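Local coordinates for protein GDSL-like Lipase (Parabacteroides distasonis, PDB 3P94) that is a serine hydrolase of the GDSL-like (SGNH) family with a flavodoxin-like fold, perhaps acting as a lysophospholipase, at residues Leu96-Ala107 with Lys139-Tyr150. Numbering follows the deposited sequence.
Sequences LENVFGNLVSMA and KVIQLNKWIKEY
Phe100 is covered by Trp146 on one face and by Val104 on the opposite one. Trp146 CB lies over the face, 3.9 Å from the centre of the Phe100 ring, a CH-pi contact. Val104 CG2 covers the other face near the rim. Tyr150 CB sits in the ring plane at the edge, 3.7 Å from Phe100 CZ. That same edge of Phe100 points at the face of Tyr150 in an offset edge-to-face pair, with the planes at 81°. Val104 CG2 also lies over a face of Tyr150, 4.2 Å from the ring centre, so this methyl serves both rings. The CG of Phe100 is turned away from its own backbone N (chi1 174°), which carries the ring into the hole formed by Leu143, Trp146, Ile147 and Tyr150.

Backbone Leu96 C meets the indole at its edge, 3.7 Å from Trp146 CZ3. Leu96 CG is also close to CZ3. In one of its two deposited conformers the Glu97 carboxylate lies obliquely by Trp146 CH2.

The two helices pack against the same side of the parallel sheet in this flavodoxin-like fold and flank strand 116-120, at a crossing angle of -36°. No hydrogen bond joins the two segments. Leu103, Ala107, Ile147 and Tyr150 all touch Phe119 of that strand. Nearer the sheet, Leu103 CD1 meets Ile147 CD1 at 3.8 Å. Replacing Tyr150 with an alanine would probably open a gap beside Val104 and Ala107 and leave Phe100 without its edge-to-face partner. Leu143 is a knob among Leu96, Val99, Phe100 and Leu103, and its CD2 reaches Val99 CG1 at 3.8 Å. In return, Leu96 fits among Lys139, Gln142, Leu143 and Trp146, with its CD2 3.5 Å from Lys139 O.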
# COMPACT_ATOMS: atom_id res chain seq x y z
N LEU A 96 15.60 -0.68 -6.78
CA LEU A 96 14.19 -0.58 -7.15
C LEU A 96 13.62 -1.91 -7.66
O LEU A 96 12.46 -2.21 -7.39
CB LEU A 96 13.97 0.54 -8.17
CG LEU A 96 12.57 1.16 -8.23
CD1 LEU A 96 12.22 1.87 -6.93
CD2 LEU A 96 12.45 2.12 -9.39
N GLU A 97 14.46 -2.72 -8.36
CA GLU A 97 14.07 -4.04 -8.88
C GLU A 97 13.74 -5.01 -7.73
O GLU A 97 12.88 -5.87 -7.89
CB GLU A 97 15.20 -4.63 -9.76
CG GLU A 97 15.33 -3.97 -11.12
CD GLU A 97 16.25 -2.76 -11.25
OE1 GLU A 97 16.52 -2.08 -10.23
OE2 GLU A 97 16.67 -2.47 -12.39
N ASN A 98 14.42 -4.87 -6.58
CA ASN A 98 14.22 -5.72 -5.41
C ASN A 98 12.97 -5.30 -4.63
O ASN A 98 12.35 -6.14 -3.97
CB ASN A 98 15.48 -5.72 -4.54
CG ASN A 98 16.65 -6.42 -5.20
OD1 ASN A 98 16.49 -7.36 -5.98
ND2 ASN A 98 17.85 -5.99 -4.89
N VAL A 99 12.58 -4.01 -4.74
CA VAL A 99 11.34 -3.46 -4.17
C VAL A 99 10.19 -4.13 -4.94
O VAL A 99 9.28 -4.69 -4.32
CB VAL A 99 11.30 -1.91 -4.28
CG1 VAL A 99 9.97 -1.35 -3.77
CG2 VAL A 99 12.49 -1.27 -3.55
N PHE A 100 10.30 -4.13 -6.28
CA PHE A 100 9.34 -4.77 -7.17
C PHE A 100 9.26 -6.28 -6.87
O PHE A 100 8.16 -6.82 -6.84
CB PHE A 100 9.72 -4.53 -8.65
CG PHE A 100 8.86 -5.28 -9.64
CD1 PHE A 100 7.50 -4.99 -9.75
CD2 PHE A 100 9.39 -6.28 -10.44
CE1 PHE A 100 6.70 -5.70 -10.66
CE2 PHE A 100 8.59 -6.98 -11.36
CZ PHE A 100 7.25 -6.68 -11.46
N GLY A 101 10.42 -6.91 -6.63
CA GLY A 101 10.52 -8.34 -6.32
C GLY A 101 9.74 -8.73 -5.08
O GLY A 101 9.10 -9.78 -5.06
N ASN A 102 9.78 -7.87 -4.04
CA ASN A 102 9.03 -8.08 -2.80
C ASN A 102 7.52 -8.05 -3.08
O ASN A 102 6.78 -8.85 -2.51
CB ASN A 102 9.38 -7.02 -1.77
CG ASN A 102 10.66 -7.26 -1.01
OD1 ASN A 102 11.15 -8.38 -0.91
ND2 ASN A 102 11.19 -6.23 -0.41
N LEU A 103 7.09 -7.11 -3.96
CA LEU A 103 5.67 -6.99 -4.35
C LEU A 103 5.24 -8.24 -5.13
O LEU A 103 4.14 -8.74 -4.88
CB LEU A 103 5.42 -5.71 -5.17
CG LEU A 103 5.66 -4.37 -4.42
CD1 LEU A 103 5.80 -3.21 -5.40
CD2 LEU A 103 4.54 -4.07 -3.44
N VAL A 104 6.11 -8.77 -6.01
CA VAL A 104 5.84 -10.01 -6.79
C VAL A 104 5.71 -11.21 -5.82
O VAL A 104 4.80 -12.03 -5.99
CB VAL A 104 6.92 -10.27 -7.88
CG1 VAL A 104 6.70 -11.62 -8.58
CG2 VAL A 104 6.94 -9.14 -8.90
N SER A 105 6.58 -11.29 -4.81
CA SER A 105 6.52 -12.37 -3.82
C SER A 105 5.21 -12.29 -3.01
O SER A 105 4.60 -13.32 -2.78
CB SER A 105 7.73 -12.34 -2.91
OG SER A 105 8.84 -12.86 -3.61
N MSE A 106 4.75 -11.06 -2.64
CA MSE A 106 3.45 -10.89 -1.96
C MSE A 106 2.30 -11.37 -2.87
O MSE A 106 1.42 -12.10 -2.41
CB MSE A 106 3.20 -9.43 -1.53
CG MSE A 106 4.09 -8.97 -0.37
SE MSE A 106 3.53 -7.19 0.24
CE MSE A 106 5.11 -6.22 -0.31
N ALA A 107 2.34 -10.99 -4.17
CA ALA A 107 1.33 -11.40 -5.15
C ALA A 107 1.28 -12.92 -5.29
O ALA A 107 0.19 -13.49 -5.30
CB ALA A 107 1.60 -10.75 -6.51
N LYS A 139 11.46 7.67 -9.74
CA LYS A 139 11.59 6.33 -9.15
C LYS A 139 10.20 5.75 -8.95
O LYS A 139 9.96 4.59 -9.29
CB LYS A 139 12.39 6.38 -7.83
CG LYS A 139 13.85 6.78 -8.05
CD LYS A 139 14.55 7.19 -6.77
CE LYS A 139 15.95 7.68 -7.03
NZ LYS A 139 15.97 9.08 -7.53
N VAL A 140 9.25 6.59 -8.45
CA VAL A 140 7.83 6.22 -8.28
C VAL A 140 7.24 5.82 -9.65
O VAL A 140 6.59 4.79 -9.75
CB VAL A 140 7.03 7.38 -7.62
CG1 VAL A 140 5.52 7.14 -7.72
CG2 VAL A 140 7.45 7.57 -6.17
N ILE A 141 7.52 6.62 -10.70
CA ILE A 141 7.01 6.37 -12.05
C ILE A 141 7.59 5.05 -12.59
O ILE A 141 6.83 4.27 -13.15
CB ILE A 141 7.27 7.59 -12.99
CG1 ILE A 141 6.29 8.74 -12.65
CG2 ILE A 141 7.16 7.22 -14.49
CD1 ILE A 141 6.78 10.10 -12.99
N GLN A 142 8.90 4.79 -12.38
CA GLN A 142 9.53 3.55 -12.86
C GLN A 142 8.92 2.31 -12.17
O GLN A 142 8.56 1.35 -12.85
CB GLN A 142 11.06 3.57 -12.68
CG GLN A 142 11.76 2.26 -13.14
CD GLN A 142 11.59 1.99 -14.61
OE1 GLN A 142 12.33 2.51 -15.44
NE2 GLN A 142 10.60 1.19 -14.98
N LEU A 143 8.80 2.37 -10.84
CA LEU A 143 8.22 1.27 -10.06
C LEU A 143 6.78 1.02 -10.51
O LEU A 143 6.43 -0.15 -10.69
CB LEU A 143 8.28 1.57 -8.54
CG LEU A 143 7.71 0.50 -7.58
CD1 LEU A 143 8.33 -0.91 -7.82
CD2 LEU A 143 7.95 0.90 -6.15
N ASN A 144 5.98 2.08 -10.72
CA ASN A 144 4.58 1.96 -11.16
C ASN A 144 4.46 1.32 -12.53
O ASN A 144 3.51 0.58 -12.77
CB ASN A 144 3.87 3.30 -11.14
CG ASN A 144 3.49 3.76 -9.76
OD1 ASN A 144 3.52 2.98 -8.80
ND2 ASN A 144 3.09 5.02 -9.62
N LYS A 145 5.45 1.57 -13.43
CA LYS A 145 5.48 0.98 -14.76
C LYS A 145 5.60 -0.53 -14.65
O LYS A 145 4.88 -1.26 -15.33
CB LYS A 145 6.65 1.57 -15.58
CG LYS A 145 6.50 1.41 -17.06
CD LYS A 145 7.78 1.76 -17.80
CE LYS A 145 7.69 1.36 -19.26
NZ LYS A 145 9.01 1.42 -19.93
N TRP A 146 6.49 -1.00 -13.75
CA TRP A 146 6.72 -2.42 -13.48
C TRP A 146 5.50 -3.07 -12.83
O TRP A 146 5.11 -4.17 -13.26
CB TRP A 146 7.95 -2.62 -12.59
CG TRP A 146 9.25 -2.29 -13.26
CD1 TRP A 146 9.53 -2.31 -14.60
CD2 TRP A 146 10.46 -1.90 -12.61
NE1 TRP A 146 10.83 -1.98 -14.82
CE2 TRP A 146 11.44 -1.71 -13.61
CE3 TRP A 146 10.83 -1.70 -11.27
CZ2 TRP A 146 12.75 -1.33 -13.32
CZ3 TRP A 146 12.13 -1.32 -10.98
CH2 TRP A 146 13.08 -1.17 -12.00
N ILE A 147 4.90 -2.40 -11.82
CA ILE A 147 3.70 -2.90 -11.13
C ILE A 147 2.56 -3.07 -12.13
O ILE A 147 1.94 -4.13 -12.16
CB ILE A 147 3.28 -1.97 -9.96
CG1 ILE A 147 4.36 -1.91 -8.85
CG2 ILE A 147 1.91 -2.41 -9.37
CD1 ILE A 147 4.12 -0.74 -7.80
N LYS A 148 2.29 -2.02 -12.94
CA LYS A 148 1.21 -2.04 -13.94
C LYS A 148 1.41 -3.16 -14.98
O LYS A 148 0.45 -3.86 -15.30
CB LYS A 148 1.07 -0.69 -14.64
CG LYS A 148 -0.24 -0.58 -15.43
CD LYS A 148 -0.34 0.70 -16.25
CE LYS A 148 -1.72 0.86 -16.85
NZ LYS A 148 -2.08 -0.28 -17.77
N GLU A 149 2.64 -3.31 -15.51
CA GLU A 149 2.97 -4.33 -16.50
C GLU A 149 2.78 -5.74 -15.90
O GLU A 149 2.21 -6.61 -16.57
CB GLU A 149 4.39 -4.13 -17.02
CG GLU A 149 4.46 -3.20 -18.22
CD GLU A 149 5.76 -2.47 -18.46
OE1 GLU A 149 6.82 -2.94 -18.00
OE2 GLU A 149 5.72 -1.41 -19.12
N TYR A 150 3.21 -5.95 -14.64
CA TYR A 150 3.02 -7.21 -13.92
C TYR A 150 1.51 -7.51 -13.72
O TYR A 150 1.07 -8.63 -13.97
CB TYR A 150 3.75 -7.21 -12.56
CG TYR A 150 3.58 -8.50 -11.79
CD1 TYR A 150 4.36 -9.62 -12.08
CD2 TYR A 150 2.61 -8.63 -10.80
CE1 TYR A 150 4.19 -10.82 -11.40
CE2 TYR A 150 2.42 -9.83 -10.12
CZ TYR A 150 3.21 -10.93 -10.42
OH TYR A 150 2.99 -12.11 -9.75